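Local coordinates for uncharacterised protein (Vibrio cholerae, PDB 5KKO), which is of unknown function, a small protein with a beta strand and two helices that is found in a six-chain assembly, at residues L18-I23 and L32-A37. Numbering follows the deposited sequence. Where two conformers were deposited one is given.
Sequences LRITTI and LELIKA. Unlike the reference sequence in segment 32-37: Leu32 (reference Ile).
Ile20 inserts its branched side chain against Leu34 and Ile35, joining the two arms of a helical hairpin: the C-terminal part of helix 11-20 meets the middle of helix 28-43. The backbones are nearest at this same residue, with Ile20 CA 7.3 Å from Ile35 CA. Both Ile20 branches take part. CD1, the tip of the longer one, reaches Leu34 CG at 3.7 Å, and CG1 behind it lies 3.9 Å from Leu34 CD2, the two side chains crossing at about a right angle. The shorter branch, CG2, stands anti to the backbone N (chi1 -75° for CG1) and lies between Leu34 CD2, at 4.0 Å, and the CG1-CD1 arm of Ile35, both atoms at 4.1 Å; the Ile20 and Ile35 side chains run past each other in opposite directions. Ile35 has two conformers, so this half is less certain. Leu34 gives the shortest contacts yet is partly exposed, on the solvent side; the Ile35 side is wider-spaced but buried. No hydrogen bond joins the segments. Just outside, Arg31 NH1 bonds to Thr21 O, and Lys36 of the second subunit packs on Thr21. Ile20 to Ile23 form a type I beta turn. Thr21 OG1 donates to Leu18 O at 2.8 Å, tilted 25° from the carbonyl plane.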
ATOM      1  N   LEU C  18      13.147 -13.430 -12.438  1.00 10.43           N
ATOM      2  CA  LEU C  18      12.745 -14.805 -12.139  1.00 10.19           C
ATOM      3  C   LEU C  18      13.836 -15.788 -12.530  1.00 10.86           C
ATOM      4  O   LEU C  18      14.128 -16.754 -11.780  1.00 12.45           O
ATOM      5  CB  LEU C  18      11.398 -15.150 -12.841  1.00 10.35           C
ATOM      6  CG  LEU C  18      10.205 -14.572 -12.092  1.00  8.97           C
ATOM      7  CD1 LEU C  18       8.947 -14.455 -13.040  1.00 11.93           C
ATOM      8  CD2 LEU C  18       9.823 -15.366 -10.837  1.00 13.64           C
ATOM      9  N   ARG C  19      14.397 -15.601 -13.714  1.00 10.27           N
ATOM     10  CA  ARG C  19      15.452 -16.498 -14.166  1.00 11.13           C
ATOM     11  C   ARG C  19      16.676 -16.391 -13.269  1.00 10.16           C
ATOM     12  O   ARG C  19      17.321 -17.414 -12.925  1.00 10.67           O
ATOM     13  CB  ARG C  19      15.801 -16.150 -15.597  1.00 10.53           C
ATOM     14  CG  ARG C  19      16.898 -17.044 -16.130  1.00 13.15           C
ATOM     15  CD  ARG C  19      17.211 -16.585 -17.563  1.00 14.52           C
ATOM     16  NE  ARG C  19      18.531 -17.098 -17.920  1.00 19.82           N
ATOM     17  CZ  ARG C  19      18.710 -18.362 -18.205  1.00 21.46           C
ATOM     18  NH1 ARG C  19      17.631 -19.137 -18.278  1.00 20.46           N
ATOM     19  NH2 ARG C  19      19.940 -18.814 -18.506  1.00 31.00           N
ATOM     20  N   ILE C  20      17.031 -15.169 -12.876  1.00  8.78           N
ATOM     21  CA  ILE C  20      18.226 -14.952 -12.063  1.00 11.10           C
ATOM     22  C   ILE C  20      18.117 -15.710 -10.731  1.00 10.96           C
ATOM     23  O   ILE C  20      19.130 -16.247 -10.244  1.00 11.61           O
ATOM     24  CB  ILE C  20      18.458 -13.448 -11.841  1.00  9.46           C
ATOM     25  CG1 ILE C  20      18.990 -12.790 -13.066  1.00 12.19           C
ATOM     26  CG2 ILE C  20      19.486 -13.223 -10.651  1.00 10.97           C
ATOM     27  CD1 ILE C  20      18.745 -11.264 -13.039  1.00 16.03           C
ATOM     28  N   THR C  21      16.920 -15.851 -10.147  1.00 11.07           N
ATOM     29  CA  THR C  21      16.863 -16.564  -8.890  1.00 11.14           C
ATOM     30  C   THR C  21      17.344 -18.007  -8.979  1.00 12.77           C
ATOM     31  O   THR C  21      17.753 -18.561  -7.952  1.00 10.44           O
ATOM     32  CB  THR C  21      15.439 -16.609  -8.295  1.00 12.28           C
ATOM     33  OG1 THR C  21      14.554 -17.370  -9.120  1.00 12.57           O
ATOM     34  CG2 THR C  21      14.878 -15.224  -8.120  1.00 12.00           C
ATOM     35  N   THR C  22      17.353 -18.630 -10.174  1.00 11.10           N
ATOM     36  CA  THR C  22      17.749 -20.018 -10.258  1.00 13.38           C
ATOM     37  C   THR C  22      18.908 -20.262 -11.233  1.00 14.44           C
ATOM     38  O   THR C  22      19.195 -21.427 -11.545  1.00 14.11           O
ATOM     39  CB  THR C  22      16.558 -20.906 -10.631  1.00 14.21           C
ATOM     40  OG1 THR C  22      16.023 -20.528 -11.905  1.00 17.53           O
ATOM     41  CG2 THR C  22      15.396 -20.865  -9.536  1.00 16.52           C
ATOM     42  N   ILE C  23      19.621 -19.206 -11.658  0.79 10.36           N
ATOM     43  CA  ILE C  23      20.765 -19.426 -12.547  0.79 11.15           C
ATOM     44  C   ILE C  23      21.826 -20.214 -11.799  0.79 14.06           C
ATOM     45  O   ILE C  23      22.346 -19.740 -10.783  0.79 14.82           O
ATOM     46  CB  ILE C  23      21.322 -18.107 -13.047  0.79 10.23           C
ATOM     47  CG1 ILE C  23      20.397 -17.452 -14.067  0.79 12.74           C
ATOM     48  CG2 ILE C  23      22.723 -18.366 -13.766  0.79 13.46           C
ATOM     49  CD1 ILE C  23      20.851 -16.088 -14.532  0.79 16.40           C
ATOM     50  N   LEU C  32      21.533 -12.676  -5.553  1.00  7.83           N
ATOM     51  CA  LEU C  32      20.898 -11.642  -4.736  1.00  8.02           C
ATOM     52  C   LEU C  32      21.438 -10.264  -5.061  1.00 12.44           C
ATOM     53  O   LEU C  32      20.654  -9.304  -5.082  1.00 10.35           O
ATOM     54  CB  LEU C  32      21.123 -11.924  -3.223  1.00  9.08           C
ATOM     55  CG  LEU C  32      20.266 -13.079  -2.715  1.00  9.83           C
ATOM     56  CD1 LEU C  32      20.718 -13.499  -1.289  1.00 13.00           C
ATOM     57  CD2 LEU C  32      18.740 -12.684  -2.642  1.00 11.31           C
ATOM     58  N   GLU C  33      22.752 -10.127  -5.340  1.00  8.53           N
ATOM     59  CA  GLU C  33      23.253  -8.790  -5.690  1.00  8.87           C
ATOM     60  C   GLU C  33      22.670  -8.327  -7.020  1.00 10.94           C
ATOM     61  O   GLU C  33      22.444  -7.123  -7.226  1.00 12.71           O
ATOM     62  CB  GLU C  33      24.805  -8.823  -5.745  1.00 11.47           C
ATOM     63  CG  GLU C  33      25.472  -9.017  -4.409  1.00 14.13           C
ATOM     64  CD  GLU C  33      25.361  -7.850  -3.504  1.00 26.40           C
ATOM     65  OE1 GLU C  33      24.969  -6.732  -3.942  1.00 25.17           O
ATOM     66  OE2 GLU C  33      25.724  -8.049  -2.331  1.00 35.20           O
ATOM     67  N   LEU C  34      22.490  -9.256  -7.980  1.00  9.42           N
ATOM     68  CA  LEU C  34      21.928  -8.867  -9.266  1.00 11.00           C
ATOM     69  C   LEU C  34      20.469  -8.511  -9.111  1.00 10.97           C
ATOM     70  O   LEU C  34      19.978  -7.550  -9.735  1.00 13.09           O
ATOM     71  CB  LEU C  34      22.138 -10.019 -10.234  1.00 16.63           C
ATOM     72  CG  LEU C  34      21.953  -9.867 -11.708  1.00 23.49           C
ATOM     73  CD1 LEU C  34      22.802  -8.660 -12.230  1.00 17.52           C
ATOM     74  CD2 LEU C  34      22.435 -11.197 -12.329  1.00 24.48           C
ATOM     75  N   ILE C  35      19.736  -9.324  -8.331  0.58  7.71           N
ATOM     76  CA  ILE C  35      18.353  -8.979  -7.948  0.58  8.99           C
ATOM     77  C   ILE C  35      18.308  -7.577  -7.360  0.58 10.81           C
ATOM     78  O   ILE C  35      17.538  -6.720  -7.828  0.58  8.01           O
ATOM     79  CB  ILE C  35      17.792 -10.019  -6.952  0.58  9.76           C
ATOM     80  CG1 ILE C  35      17.476 -11.299  -7.703  0.58  9.94           C
ATOM     81  CG2 ILE C  35      16.482  -9.529  -6.199  0.58 11.32           C
ATOM     82  CD1 ILE C  35      16.518 -11.070  -8.863  0.58 11.69           C
ATOM     83  N   LYS C  36      19.147  -7.321  -6.343  1.00 11.89           N
ATOM     84  CA  LYS C  36      19.130  -6.034  -5.645  1.00  9.54           C
ATOM     85  C   LYS C  36      19.367  -4.889  -6.634  1.00 10.51           C
ATOM     86  O   LYS C  36      18.715  -3.849  -6.563  1.00 10.58           O
ATOM     87  CB  LYS C  36      20.152  -6.069  -4.501  1.00 10.65           C
ATOM     88  CG  LYS C  36      20.081  -4.804  -3.625  1.00 13.97           C
ATOM     89  CD  LYS C  36      21.357  -4.578  -2.801  1.00 28.42           C
ATOM     90  CE  LYS C  36      21.636  -5.736  -1.898  1.00 33.25           C
ATOM     91  NZ  LYS C  36      22.693  -5.278  -0.924  1.00 37.90           N
ATOM     92  N   ALA C  37      20.303  -5.057  -7.549  1.00 10.86           N
ATOM     93  CA  ALA C  37      20.553  -4.008  -8.533  1.00  9.99           C
ATOM     94  C   ALA C  37      19.298  -3.738  -9.361  1.00 11.99           C
ATOM     95  O   ALA C  37      18.948  -2.567  -9.606  1.00 10.08           O
ATOM     96  CB  ALA C  37      21.717  -4.417  -9.418  1.00 11.56           C
TER